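Local coordinates for protein Bd3460 (Bdellovibrio bacteriovorus, PDB 5CEC) that is an ankyrin-repeat immunity protein that binds the predatory endopeptidase Bd3459 and probably protects the predator from its own enzyme during cell invasion, at residues Ala207-Gln210 with Asp211-Lys214. Sequence-based numbering, arbitrary orientation.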
loop_
_atom_site.group_PDB
_atom_site.type_symbol
_atom_site.label_atom_id
_atom_site.label_comp_id
_atom_site.label_asym_id
_atom_site.label_seq_id
_atom_site.Cartn_x
_atom_site.Cartn_y
_atom_site.Cartn_z
ATOM N N ALA B 207 17.500 -22.368 12.449
ATOM C CA ALA B 207 16.645 -21.176 12.467
ATOM C C ALA B 207 15.553 -21.235 13.557
ATOM O O ALA B 207 14.698 -20.333 13.628
ATOM C CB ALA B 207 15.994 -21.008 11.106
ATOM N N SER B 208 15.561 -22.296 14.376
ATOM C CA SER B 208 14.613 -22.465 15.492
ATOM C C SER B 208 13.165 -22.528 15.001
ATOM O O SER B 208 12.252 -22.086 15.681
ATOM C CB SER B 208 14.809 -21.379 16.562
ATOM O OG SER B 208 16.145 -21.415 17.069
ATOM N N ASN B 209 12.966 -23.095 13.809
ATOM C CA ASN B 209 11.631 -23.333 13.288
ATOM C C ASN B 209 11.168 -24.671 13.721
ATOM O O ASN B 209 11.435 -25.665 13.063
ATOM C CB ASN B 209 11.603 -23.197 11.764
ATOM C CG ASN B 209 10.200 -23.057 11.223
ATOM O OD1 ASN B 209 9.243 -23.673 11.740
ATOM N ND2 ASN B 209 10.067 -22.325 10.128
ATOM N N GLN B 210 10.544 -24.720 14.900
ATOM C CA GLN B 210 10.138 -25.992 15.477
ATOM C C GLN B 210 9.178 -26.730 14.556
ATOM O O GLN B 210 9.307 -27.937 14.368
ATOM C CB GLN B 210 9.443 -25.768 16.842
ATOM C CG GLN B 210 10.364 -25.493 18.011
ATOM C CD GLN B 210 11.126 -26.712 18.529
ATOM O OE1 GLN B 210 12.211 -26.553 19.069
ATOM N NE2 GLN B 210 10.540 -27.919 18.419
ATOM N N ASP B 211 8.221 -26.017 13.964
ATOM C CA ASP B 211 7.193 -26.710 13.192
ATOM C C ASP B 211 7.729 -27.328 11.896
ATOM O O ASP B 211 7.349 -28.439 11.566
ATOM C CB ASP B 211 6.023 -25.781 12.876
ATOM C CG ASP B 211 5.266 -25.343 14.100
ATOM O OD1 ASP B 211 5.191 -26.114 15.063
ATOM O OD2 ASP B 211 4.748 -24.204 14.096
ATOM N N THR B 212 8.581 -26.616 11.153
ATOM C CA THR B 212 9.147 -27.213 9.961
ATOM C C THR B 212 10.190 -28.289 10.289
ATOM O O THR B 212 10.291 -29.278 9.555
ATOM C CB THR B 212 9.797 -26.195 9.016
ATOM O OG1 THR B 212 10.817 -25.516 9.733
ATOM C CG2 THR B 212 8.763 -25.218 8.423
ATOM N N ALA B 213 10.925 -28.135 11.397
ATOM C CA ALA B 213 11.918 -29.145 11.756
ATOM C C ALA B 213 11.196 -30.449 12.079
ATOM O O ALA B 213 11.589 -31.520 11.606
ATOM C CB ALA B 213 12.788 -28.701 12.930
ATOM N N LYS B 214 10.141 -30.358 12.894
ATOM C CA LYS B 214 9.349 -31.543 13.233
ATOM C C LYS B 214 8.834 -32.217 11.972
ATOM O O LYS B 214 8.952 -33.432 11.804
ATOM C CB LYS B 214 8.155 -31.147 14.114
ATOM C CG LYS B 214 8.520 -30.827 15.537
ATOM C CD LYS B 214 7.331 -30.339 16.363
ATOM C CE LYS B 214 7.808 -29.649 17.648
ATOM N NZ LYS B 214 6.767 -29.449 18.704
#
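D211 meets N209 through its CB, which lies 4.0 Å from N209 OD1 at the start of helix 210-218. T212 supplies the defining bond of the N-cap: its backbone N donates to N209 OD1 over 3.1 Å. The N-H points almost straight at the oxygen (173°), yet the donor stands above the plane of the amide, 55° out of it, and so misses the lone pairs. A chi1 of -164° swings the N209 amide away from its own N and forward to the first turn, where it crosses the T212 side chain at about a right angle. T212 OG1, set between its own backbone N and carbonyl carbon, presses on N209 CG at 2.9 Å; its 3.1 Å approach to N209 OD1 has too poor an angle for a hydrogen bond, and the hydroxyl bonds to A172 O instead. A213 N closes the first helical turn on N209 O at 3.0 Å, and its methyl touches A204 and L201 of helix 200-206. K214 N repeats the pattern on Q210 O, also at 3.0 Å. The extended lysine chain starts with CG 3.2 Å from Q210 O and crosses the bent glutamine obliquely, K214 CE lying 3.3 Å from Q210 NE2, on the exposed side of the helix. Before the cap, S208 at positive phi is the first residue to leave helical conformation after helix 200-206, in a Schellman motif; A207 O accepts a hydrogen bond from Q408 of the Bd3459 chain. Because N209 ND2 also donates to R173 O and G175 O, the buried amide's rotation is fixed and the cap is locked to helix 167-174.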